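Local atomic coordinates of CrmK (Actinoalloteichus sp. WH1-2216-6, PDB entry 5I1V), a protein that acts as an FAD-linked oxidase with covalently bound flavin, probably oxidising a shunt product so that it returns to the caerulomycin biosynthetic pathway. Residues Ala221-Ala226 / Leu317-Thr322; Gly263-Leu268 / Ala279-Ile284; Gly337-Val342 / Thr409-Asp414; Leu363-Tyr368 / Leu418-Glu423. All blocks are in the same frame, centred on the assembly; numbering follows the deposited sequence.

Contact 1: Ala221-Ala226 / Leu317-Thr322; sequences ASFHVA and LPWLAT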
# COMPACT_ATOMS: atom_id res chain seq x y z
N ALA A 221 7.64 -7.52 20.51
CA ALA A 221 8.59 -7.62 19.41
C ALA A 221 8.10 -8.57 18.31
O ALA A 221 8.34 -8.32 17.16
CB ALA A 221 9.96 -8.06 19.93
N SER A 222 7.39 -9.63 18.67
CA SER A 222 6.95 -10.59 17.66
C SER A 222 5.78 -11.38 18.17
O SER A 222 5.51 -11.36 19.38
CB SER A 222 8.10 -11.48 17.19
OG SER A 222 8.34 -12.52 18.07
N PHE A 223 5.07 -11.98 17.20
CA PHE A 223 3.78 -12.59 17.37
C PHE A 223 3.75 -13.96 16.71
O PHE A 223 4.34 -14.16 15.65
CB PHE A 223 2.70 -11.76 16.68
CG PHE A 223 2.32 -10.54 17.44
CD1 PHE A 223 3.16 -9.48 17.48
CD2 PHE A 223 1.14 -10.49 18.16
CE1 PHE A 223 2.85 -8.35 18.22
CE2 PHE A 223 0.82 -9.38 18.90
CZ PHE A 223 1.68 -8.30 18.93
N HIS A 224 3.03 -14.87 17.34
CA HIS A 224 2.58 -16.09 16.68
C HIS A 224 1.27 -15.77 15.97
O HIS A 224 0.36 -15.19 16.58
CB HIS A 224 2.29 -17.19 17.70
CG HIS A 224 3.49 -17.67 18.45
ND1 HIS A 224 4.51 -18.37 17.84
CD2 HIS A 224 3.83 -17.57 19.76
CE1 HIS A 224 5.43 -18.67 18.74
NE2 HIS A 224 5.04 -18.20 19.91
N VAL A 225 1.16 -16.18 14.71
CA VAL A 225 0.04 -15.82 13.87
C VAL A 225 -0.60 -17.12 13.39
O VAL A 225 0.08 -18.08 13.12
CB VAL A 225 0.50 -14.98 12.66
CG1 VAL A 225 -0.68 -14.67 11.76
CG2 VAL A 225 1.21 -13.67 13.11
N ALA A 226 -1.92 -17.16 13.37
CA ALA A 226 -2.64 -18.28 12.83
C ALA A 226 -3.68 -17.76 11.86
O ALA A 226 -4.43 -16.83 12.17
CB ALA A 226 -3.32 -19.06 13.95
N LEU A 317 6.04 -13.89 13.36
CA LEU A 317 6.49 -12.75 12.58
C LEU A 317 6.82 -11.57 13.47
O LEU A 317 6.26 -11.45 14.57
CB LEU A 317 5.42 -12.34 11.58
CG LEU A 317 5.27 -13.15 10.29
CD1 LEU A 317 4.12 -12.59 9.50
CD2 LEU A 317 6.55 -13.11 9.46
N PRO A 318 7.70 -10.68 13.00
CA PRO A 318 7.86 -9.46 13.81
C PRO A 318 6.57 -8.64 13.85
O PRO A 318 5.74 -8.74 12.95
CB PRO A 318 8.99 -8.72 13.10
CG PRO A 318 9.81 -9.80 12.44
CD PRO A 318 8.74 -10.79 11.96
N TRP A 319 6.38 -7.84 14.89
CA TRP A 319 5.16 -7.03 15.03
C TRP A 319 4.75 -6.24 13.76
O TRP A 319 3.62 -6.38 13.26
CB TRP A 319 5.21 -6.05 16.23
CG TRP A 319 4.02 -5.12 16.11
CD1 TRP A 319 2.73 -5.46 16.30
CD2 TRP A 319 4.02 -3.77 15.63
NE1 TRP A 319 1.93 -4.40 15.99
CE2 TRP A 319 2.70 -3.35 15.59
CE3 TRP A 319 5.03 -2.87 15.28
CZ2 TRP A 319 2.33 -2.07 15.17
CZ3 TRP A 319 4.67 -1.59 14.87
CH2 TRP A 319 3.33 -1.21 14.80
N LEU A 320 5.63 -5.38 13.26
CA LEU A 320 5.27 -4.57 12.10
C LEU A 320 4.90 -5.44 10.91
O LEU A 320 3.99 -5.14 10.18
CB LEU A 320 6.37 -3.58 11.77
CG LEU A 320 6.08 -2.58 10.64
CD1 LEU A 320 4.85 -1.73 10.93
CD2 LEU A 320 7.30 -1.73 10.44
N ALA A 321 5.61 -6.53 10.72
CA ALA A 321 5.26 -7.50 9.69
C ALA A 321 3.88 -8.11 9.92
O ALA A 321 3.06 -8.20 8.98
CB ALA A 321 6.33 -8.58 9.60
N THR A 322 3.56 -8.48 11.15
CA THR A 322 2.18 -9.05 11.35
C THR A 322 1.10 -7.97 11.12
O THR A 322 0.01 -8.24 10.60
CB THR A 322 1.95 -9.94 12.63
OG1 THR A 322 1.08 -9.32 13.58
CG2 THR A 322 3.20 -10.35 13.33
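All three hydrogen bonds between the segments are main-chain, at a strand-to-helix junction on the outermost strand, within this chain, of the large antiparallel sheet. Phe-223 and Leu-317 form an antiparallel hydrogen-bonded pair: Phe-223 N gives to Leu-317 O over 2.9 Å, and Leu-317 N returns a bond to Phe-223 O, each donor lying nearly along the C=O axis. One residue further, Pro-318 is the N-cap, and Trp-319 N still reaches back to Ala-221 O (3.0 Å), meeting that oxygen from above its carbonyl plane.

Apolar packing fills one side. The indole of Trp-319, its CG anti to the backbone N (chi1 170°), runs alongside the Phe-223 ring; Phe-223 CE1 lies at the indole edge, 3.5 Å from Trp-319 CD1, with the planes oblique at 50°. Thr-322 sets its CG2 3.7 Å from Phe-223 CB, while its CB meets Val-225 CG2. The Trp-319 side chain is about 12 Å from the bound FAD.

Strand 222-231 is flanked by 311-318 and by 277-285, the latter through bonds such as that of His-224 with Ile-284. Helix 319-326 continues directly from strand 311-318, and its Leu-320 and Ala-321 pack against Leu-18 and Tyr-25 of the second subunit.

Contact 2: Gly263-Leu268 / Ala279-Ile284; sequences GLYALL and AMHAQI
Strands 265-271 and 277-285 run antiparallel at 176°, their local axes 4.7 Å apart, and two hydrogen-bonded pairs, Tyr-265 with Gln-283 and Leu-267 with His-281, alternate with the non-hydrogen-bonded pairs Ala-266 with Ala-282 and Leu-268 with Met-280. This is a beta hairpin in the middle of the large antiparallel sheet. Tyr-265 N to Gln-283 O, at 2.9 Å, is typical of its four N-H...O bonds, and CA-H...O contacts such as that from Ala-282 CA to Tyr-265 O fill in between them.

The two faces differ in chemistry. Ala-266, Ala-282, Leu-268 and Met-280 make one of them apolar: the methyl carbons Ala-266 CB and Ala-282 CB meet at 3.8 Å, and Leu-268 CD1 rests on Met-280 CB. Helix 291-303 covers this side, with Phe-298 and Leu-299 against Met-280.

The other face carries Tyr-265, Leu-267, His-281 and Gln-283 and turns toward the flavin, with Phe-123 of the FAD site packed on Tyr-265. In the conformer described, His-281 takes the crowded rotamer, CG between the backbone N and the carbonyl carbon (chi1 58°), which swings its imidazole alongside Leu-267 and brings NE2 to 3.3 Å from Leu-267 CB. The extended Gln-283 chain crosses the phenol obliquely, its amide turned 72° from the ring and its OE1 in a weak hydrogen bond with Thr-322 OG1. A water in the ring planes of both Tyr-265 and His-281 lies 2.5 Å from Tyr-265 OH and 3.2 Å from His-281 NE2.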
# COMPACT_ATOMS: atom_id res chain seq x y z
N GLY A 263 -3.85 -10.94 25.44
CA GLY A 263 -2.92 -10.64 24.38
C GLY A 263 -3.28 -11.28 23.06
O GLY A 263 -2.79 -10.86 22.02
N LEU A 264 -4.14 -12.30 23.10
CA LEU A 264 -4.61 -12.93 21.87
C LEU A 264 -5.72 -12.10 21.21
O LEU A 264 -6.78 -11.88 21.79
CB LEU A 264 -5.02 -14.37 22.14
CG LEU A 264 -5.14 -15.38 21.01
CD1 LEU A 264 -5.30 -16.80 21.56
CD2 LEU A 264 -6.31 -15.03 20.11
N TYR A 265 -5.46 -11.64 20.00
CA TYR A 265 -6.40 -10.84 19.20
C TYR A 265 -6.83 -11.69 18.02
O TYR A 265 -5.99 -12.23 17.30
CB TYR A 265 -5.70 -9.58 18.66
CG TYR A 265 -6.48 -8.90 17.56
CD1 TYR A 265 -7.62 -8.14 17.86
CD2 TYR A 265 -6.09 -9.01 16.23
CE1 TYR A 265 -8.35 -7.53 16.87
CE2 TYR A 265 -6.84 -8.42 15.22
CZ TYR A 265 -7.97 -7.68 15.55
OH TYR A 265 -8.70 -7.06 14.56
N ALA A 266 -8.13 -11.77 17.79
CA ALA A 266 -8.62 -12.53 16.65
C ALA A 266 -9.77 -11.86 15.93
O ALA A 266 -10.60 -11.18 16.55
CB ALA A 266 -9.00 -13.91 17.11
N LEU A 267 -9.80 -12.06 14.61
CA LEU A 267 -10.87 -11.55 13.78
C LEU A 267 -11.44 -12.70 12.94
O LEU A 267 -10.71 -13.37 12.23
CB LEU A 267 -10.34 -10.46 12.87
CG LEU A 267 -11.37 -9.69 12.05
CD1 LEU A 267 -11.01 -8.21 11.87
CD2 LEU A 267 -11.49 -10.30 10.68
N LEU A 268 -12.75 -12.87 13.01
CA LEU A 268 -13.46 -13.91 12.27
C LEU A 268 -14.23 -13.23 11.12
O LEU A 268 -15.03 -12.37 11.36
CB LEU A 268 -14.43 -14.59 13.19
CG LEU A 268 -15.29 -15.67 12.55
CD1 LEU A 268 -14.44 -16.80 11.99
CD2 LEU A 268 -16.26 -16.14 13.63
N ALA A 279 -13.05 -17.10 7.20
CA ALA A 279 -11.64 -16.93 7.41
C ALA A 279 -11.43 -16.33 8.79
O ALA A 279 -12.24 -15.56 9.26
CB ALA A 279 -11.05 -16.02 6.34
N MET A 280 -10.37 -16.72 9.47
CA MET A 280 -10.02 -16.06 10.71
C MET A 280 -8.53 -15.83 10.78
O MET A 280 -7.75 -16.67 10.31
CB MET A 280 -10.50 -16.85 11.92
CG MET A 280 -9.92 -16.32 13.23
SD MET A 280 -10.45 -17.32 14.59
CE MET A 280 -9.20 -18.57 14.49
N HIS A 281 -8.14 -14.68 11.33
CA HIS A 281 -6.75 -14.51 11.71
C HIS A 281 -6.66 -14.22 13.20
O HIS A 281 -7.52 -13.58 13.79
CB HIS A 281 -6.03 -13.44 10.88
CG HIS A 281 -6.66 -12.09 10.95
ND1 HIS A 281 -7.51 -11.63 9.98
CD2 HIS A 281 -6.58 -11.12 11.89
CE1 HIS A 281 -7.92 -10.41 10.31
NE2 HIS A 281 -7.37 -10.08 11.46
N ALA A 282 -5.63 -14.79 13.80
CA ALA A 282 -5.36 -14.61 15.21
C ALA A 282 -3.88 -14.44 15.44
O ALA A 282 -3.04 -14.94 14.65
CB ALA A 282 -5.91 -15.76 16.01
N GLN A 283 -3.57 -13.67 16.49
CA GLN A 283 -2.21 -13.36 16.83
C GLN A 283 -2.09 -13.23 18.31
O GLN A 283 -3.02 -12.84 18.96
CB GLN A 283 -1.72 -12.06 16.12
CG GLN A 283 -2.48 -10.81 16.54
CD GLN A 283 -2.15 -9.53 15.79
OE1 GLN A 283 -2.23 -9.45 14.60
NE2 GLN A 283 -1.83 -8.49 16.53
N ILE A 284 -0.92 -13.55 18.84
CA ILE A 284 -0.61 -13.45 20.25
C ILE A 284 0.87 -13.19 20.38
O ILE A 284 1.66 -13.80 19.68
CB ILE A 284 -1.01 -14.73 21.03
CG1 ILE A 284 -0.95 -14.51 22.55
CG2 ILE A 284 -0.21 -15.93 20.55
CD1 ILE A 284 -1.45 -15.69 23.40
O HOH W 1 -7.70 -7.01 12.27

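Contact 3: Gly337-Val342 / Thr409-Asp414; sequences GVRRKV and TDPDED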
# COMPACT_ATOMS: atom_id res chain seq x y z
N GLY A 337 -11.30 2.14 -7.26
CA GLY A 337 -12.46 2.13 -8.14
C GLY A 337 -13.59 1.28 -7.61
O GLY A 337 -14.38 0.71 -8.39
N VAL A 338 -13.68 1.18 -6.28
CA VAL A 338 -14.62 0.26 -5.64
C VAL A 338 -15.79 0.97 -4.98
O VAL A 338 -15.60 1.97 -4.26
CB VAL A 338 -13.89 -0.58 -4.58
CG1 VAL A 338 -14.84 -1.53 -3.87
CG2 VAL A 338 -12.77 -1.35 -5.25
N ARG A 339 -16.98 0.43 -5.18
CA ARG A 339 -18.20 0.94 -4.56
C ARG A 339 -18.45 0.12 -3.29
O ARG A 339 -18.20 -1.09 -3.28
CB ARG A 339 -19.35 0.88 -5.54
CG ARG A 339 -19.12 1.63 -6.84
CD ARG A 339 -20.19 1.39 -7.89
NE ARG A 339 -21.42 2.16 -7.66
CZ ARG A 339 -21.59 3.43 -8.01
NH1 ARG A 339 -20.63 4.13 -8.60
NH2 ARG A 339 -22.73 4.05 -7.72
N ARG A 340 -18.90 0.75 -2.22
CA ARG A 340 -18.99 0.09 -0.90
C ARG A 340 -20.14 0.54 -0.08
O ARG A 340 -20.59 1.68 -0.20
CB ARG A 340 -17.75 0.38 -0.03
CG ARG A 340 -16.43 0.35 -0.74
CD ARG A 340 -15.30 0.84 0.17
NE ARG A 340 -14.04 0.81 -0.58
CZ ARG A 340 -13.31 -0.28 -0.78
NH1 ARG A 340 -12.20 -0.22 -1.50
NH2 ARG A 340 -13.70 -1.45 -0.27
N LYS A 341 -20.57 -0.33 0.83
CA LYS A 341 -21.46 0.03 1.90
C LYS A 341 -20.98 -0.71 3.17
O LYS A 341 -20.68 -1.91 3.14
CB LYS A 341 -22.88 -0.35 1.54
CG LYS A 341 -23.94 -0.09 2.60
CD LYS A 341 -24.24 1.37 2.81
CE LYS A 341 -25.29 1.59 3.90
NZ LYS A 341 -25.11 2.91 4.61
N VAL A 342 -20.88 0.01 4.29
CA VAL A 342 -20.44 -0.60 5.55
C VAL A 342 -21.48 -0.35 6.63
O VAL A 342 -22.24 0.61 6.58
CB VAL A 342 -19.07 -0.10 6.05
CG1 VAL A 342 -17.96 -0.48 5.06
CG2 VAL A 342 -19.15 1.41 6.34
N THR A 409 -18.07 -3.23 -8.12
CA THR A 409 -17.55 -2.26 -9.07
C THR A 409 -18.56 -1.73 -10.06
O THR A 409 -18.40 -0.62 -10.53
CB THR A 409 -16.35 -2.83 -9.85
OG1 THR A 409 -16.73 -4.05 -10.49
CG2 THR A 409 -15.15 -3.09 -8.93
N ASP A 410 -19.60 -2.49 -10.37
CA ASP A 410 -20.58 -2.05 -11.40
C ASP A 410 -21.73 -1.25 -10.78
O ASP A 410 -22.43 -1.76 -9.92
CB ASP A 410 -21.15 -3.27 -12.14
CG ASP A 410 -22.02 -2.89 -13.33
OD1 ASP A 410 -22.62 -1.77 -13.38
OD2 ASP A 410 -22.13 -3.74 -14.24
N PRO A 411 -21.93 -0.00 -11.21
CA PRO A 411 -23.03 0.81 -10.64
C PRO A 411 -24.43 0.23 -10.85
O PRO A 411 -25.35 0.48 -10.05
CB PRO A 411 -22.91 2.15 -11.39
CG PRO A 411 -21.61 2.14 -12.06
CD PRO A 411 -21.19 0.72 -12.26
N ASP A 412 -24.59 -0.53 -11.93
CA ASP A 412 -25.85 -1.27 -12.15
C ASP A 412 -26.18 -2.22 -11.03
O ASP A 412 -27.35 -2.58 -10.88
CB ASP A 412 -25.80 -2.08 -13.45
CG ASP A 412 -25.77 -1.20 -14.70
OD1 ASP A 412 -26.11 0.01 -14.60
OD2 ASP A 412 -25.40 -1.73 -15.78
N GLU A 413 -25.19 -2.65 -10.25
CA GLU A 413 -25.47 -3.60 -9.18
C GLU A 413 -25.79 -2.95 -7.84
O GLU A 413 -26.07 -3.66 -6.88
CB GLU A 413 -24.32 -4.61 -9.04
CG GLU A 413 -24.16 -5.52 -10.25
CD GLU A 413 -22.88 -6.36 -10.21
OE1 GLU A 413 -22.25 -6.54 -9.13
OE2 GLU A 413 -22.50 -6.85 -11.29
N ASP A 414 -25.77 -1.62 -7.76
CA ASP A 414 -25.95 -0.95 -6.47
C ASP A 414 -27.14 -1.49 -5.70
O ASP A 414 -27.02 -1.84 -4.52
CB ASP A 414 -26.13 0.56 -6.65
CG ASP A 414 -24.85 1.29 -7.00
OD1 ASP A 414 -23.79 0.68 -7.25
OD2 ASP A 414 -24.93 2.54 -7.05
O HOH W 2 -16.81 1.34 -9.64
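A single arginine dominates this surface contact, gripping one carboxylate side-on. Arg-339 NE gives a hydrogen bond to Asp-414 OD1 over 2.8 Å, and Arg-339 NH2 gives its own to Asp-414 OD2, also at 2.8 Å. Both oxygens use their syn lone pairs, and guanidinium and carboxylate are nearly coplanar, 16° apart, so the paired bonds fix the rotation of both groups. A bend at chi3 (79°) turns the Arg-339 chain to present this NE edge. Pro-411 lays CA and CB over one guanidinium face, Pro-411 CB 3.8 Å from Arg-339 CZ.

The loop 409-414 links strand 400-408 to helix 414-428, and it contains an Asx turn: Asp-410 OD1 accepts from Asp-412 N at 2.7 Å, above the carboxylate plane. The overlapping 3-10 segment 411-413 then leads to Asp-414 at the start of the helix. There Asp-414 OD1 has a second donor, Trp-408 NE1, from the end of the strand beside 339-347, so the same oxygen ties the helix start to two neighbouring strands.

At the other end a water donates to two backbone carbonyls, 2.8 Å from Gly-337 O and 2.7 Å from Thr-409 O, bridging the two segments. Gly-337 O also accepts from Arg-315 NH1 of the second subunit, whose side chain packs on Thr-409.

Contact 4: Leu363-Tyr368 / Leu418-Glu423; sequences LSRADY and LRWIRE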
# COMPACT_ATOMS: atom_id res chain seq x y z
N LEU A 363 -26.09 -15.15 4.48
CA LEU A 363 -24.74 -15.58 4.05
C LEU A 363 -24.70 -16.80 3.11
O LEU A 363 -23.77 -16.92 2.33
CB LEU A 363 -23.84 -15.85 5.25
CG LEU A 363 -23.54 -14.63 6.14
CD1 LEU A 363 -22.96 -15.10 7.47
CD2 LEU A 363 -22.59 -13.66 5.44
N SER A 364 -25.68 -17.72 3.19
CA SER A 364 -25.73 -18.79 2.16
C SER A 364 -26.68 -18.55 0.98
O SER A 364 -26.64 -19.31 0.00
CB SER A 364 -26.08 -20.15 2.78
OG SER A 364 -27.28 -20.05 3.48
N ARG A 365 -27.54 -17.53 1.06
CA ARG A 365 -28.51 -17.20 0.00
C ARG A 365 -27.83 -17.40 -1.37
O ARG A 365 -26.88 -16.70 -1.71
CB ARG A 365 -28.98 -15.73 0.16
CG ARG A 365 -30.49 -15.52 0.03
CD ARG A 365 -30.93 -14.14 0.54
NE ARG A 365 -30.56 -13.04 -0.36
CZ ARG A 365 -30.77 -11.74 -0.11
NH1 ARG A 365 -31.36 -11.35 1.02
NH2 ARG A 365 -30.39 -10.82 -0.99
N ALA A 366 -28.30 -18.37 -2.16
CA ALA A 366 -27.69 -18.60 -3.48
C ALA A 366 -28.16 -17.64 -4.58
O ALA A 366 -27.56 -17.56 -5.63
CB ALA A 366 -27.89 -20.05 -3.91
N ASP A 367 -29.23 -16.89 -4.35
CA ASP A 367 -29.68 -15.89 -5.33
C ASP A 367 -28.83 -14.59 -5.28
O ASP A 367 -29.17 -13.59 -5.91
CB ASP A 367 -31.18 -15.58 -5.14
CG ASP A 367 -31.49 -14.89 -3.78
OD1 ASP A 367 -30.55 -14.56 -3.04
OD2 ASP A 367 -32.69 -14.67 -3.47
N TYR A 368 -27.75 -14.60 -4.52
CA TYR A 368 -26.89 -13.42 -4.39
C TYR A 368 -25.48 -13.86 -4.73
O TYR A 368 -25.11 -15.00 -4.49
CB TYR A 368 -26.97 -12.88 -2.96
CG TYR A 368 -26.09 -11.66 -2.69
CD1 TYR A 368 -26.39 -10.43 -3.25
CD2 TYR A 368 -24.98 -11.76 -1.86
CE1 TYR A 368 -25.59 -9.31 -3.01
CE2 TYR A 368 -24.17 -10.65 -1.61
CZ TYR A 368 -24.48 -9.43 -2.18
OH TYR A 368 -23.70 -8.29 -1.94
N LEU A 418 -26.85 -3.15 -1.95
CA LEU A 418 -27.38 -2.35 -0.85
C LEU A 418 -28.52 -3.11 -0.21
O LEU A 418 -28.68 -3.14 1.02
CB LEU A 418 -27.88 -0.98 -1.34
CG LEU A 418 -26.79 0.06 -1.72
CD1 LEU A 418 -27.40 1.21 -2.47
CD2 LEU A 418 -26.13 0.54 -0.45
N ARG A 419 -29.32 -3.76 -1.04
CA ARG A 419 -30.41 -4.54 -0.47
C ARG A 419 -29.87 -5.68 0.39
O ARG A 419 -30.37 -5.87 1.48
CB ARG A 419 -31.44 -5.00 -1.52
CG ARG A 419 -32.62 -5.75 -0.91
CD ARG A 419 -33.77 -6.05 -1.91
NE ARG A 419 -33.29 -6.67 -3.15
CZ ARG A 419 -33.11 -6.03 -4.32
NH1 ARG A 419 -33.37 -4.73 -4.46
NH2 ARG A 419 -32.66 -6.72 -5.36
N TRP A 420 -28.83 -6.38 -0.03
CA TRP A 420 -28.31 -7.53 0.73
C TRP A 420 -27.80 -7.15 2.14
O TRP A 420 -28.16 -7.77 3.15
CB TRP A 420 -27.19 -8.25 -0.03
CG TRP A 420 -26.68 -9.46 0.71
CD1 TRP A 420 -27.20 -10.72 0.68
CD2 TRP A 420 -25.60 -9.50 1.67
NE1 TRP A 420 -26.49 -11.56 1.55
CE2 TRP A 420 -25.51 -10.82 2.15
CE3 TRP A 420 -24.68 -8.54 2.14
CZ2 TRP A 420 -24.56 -11.20 3.09
CZ3 TRP A 420 -23.75 -8.92 3.09
CH2 TRP A 420 -23.69 -10.25 3.54
N ILE A 421 -26.99 -6.08 2.22
CA ILE A 421 -26.42 -5.66 3.49
C ILE A 421 -27.48 -5.05 4.40
O ILE A 421 -27.44 -5.24 5.61
CB ILE A 421 -25.20 -4.72 3.30
CG1 ILE A 421 -24.47 -4.57 4.63
CG2 ILE A 421 -25.58 -3.35 2.70
CD1 ILE A 421 -23.09 -3.90 4.49
N ARG A 422 -28.47 -4.35 3.84
CA ARG A 422 -29.52 -3.79 4.65
C ARG A 422 -30.40 -4.85 5.30
O ARG A 422 -30.78 -4.73 6.47
CB ARG A 422 -30.37 -2.85 3.84
CG ARG A 422 -29.70 -1.50 3.66
CD ARG A 422 -30.34 -0.74 2.53
NE ARG A 422 -29.77 0.58 2.45
CZ ARG A 422 -29.94 1.39 1.42
NH1 ARG A 422 -30.70 1.02 0.38
NH2 ARG A 422 -29.38 2.58 1.45
N GLU A 423 -30.69 -5.89 4.53
CA GLU A 423 -31.57 -6.96 5.00
C GLU A 423 -30.89 -7.87 6.02
O GLU A 423 -31.49 -8.19 7.05
CB GLU A 423 -32.12 -7.74 3.80
CG GLU A 423 -33.17 -6.90 3.06
CD GLU A 423 -33.94 -7.63 1.96
OE1 GLU A 423 -33.52 -8.74 1.54
OE2 GLU A 423 -34.95 -7.04 1.48
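Helix 414-428, lying against the large antiparallel sheet, meets Leu-363 on helix 353-364 and the turn Arg-365 to Tyr-368 through the indole of Trp-420. With CG anti to the backbone N (chi1 -178°), this side chain extends from its helix over the Tyr-368 ring. The two form an offset stack, the phenol and the five-membered ring 5° from parallel with centroids 3.9 Å apart. Trp-420 CB sits over the same phenol face in a CH-pi contact, 3.8 Å from the ring centroid. At the far rim of the indole Leu-363 CD2 touches Trp-420 CZ2 in the ring plane, at 3.9 Å.

The turn, a type I beta turn, brings the phenol back under the indole, and Arg-365, its first residue, though poorly ordered, lies at another edge of Trp-420. The Arg-365 guanidinium stands 77° to the indole, with Trp-420 CD1 over one of its faces and 3.6 Å from Arg-365 NH2. Its charge is shared in a salt-bridge network: Arg-365 NE binds Asp-367 OD1 at 3.1 Å within the turn, whereas Arg-365 NH1 makes only a weak bond to Glu-423 OE1, 3.4 Å away. The polar ends of the stack have partners nearby, Trp-420 NE1 giving to His-362 O and Tyr-368 OH bonding to His-417 ND1.

In the fold
Contacts 1 and 2 are buried and belong to adjoining strands of one sheet: strands 222-231 and 277-285 are neighbours, joined by backbone bonds such as Ala-226 N to Ala-282 O. Main-chain pairing dominates both, though contact 2 lies closer to the flavin and contact 1 touches the second subunit. Contact 3, at the surface, involves strand 339-347 of the same sheet but relies on a charged side-chain pair and a water; it too meets the second subunit. Contact 4 is largely buried, away from the annotated sites, and rests mainly on aromatic stacking, with a weak ion pair beside it. Contacts 3 and 4 share helix 414-428 and touch where Lys-341 packs against Leu-418 and Ile-421.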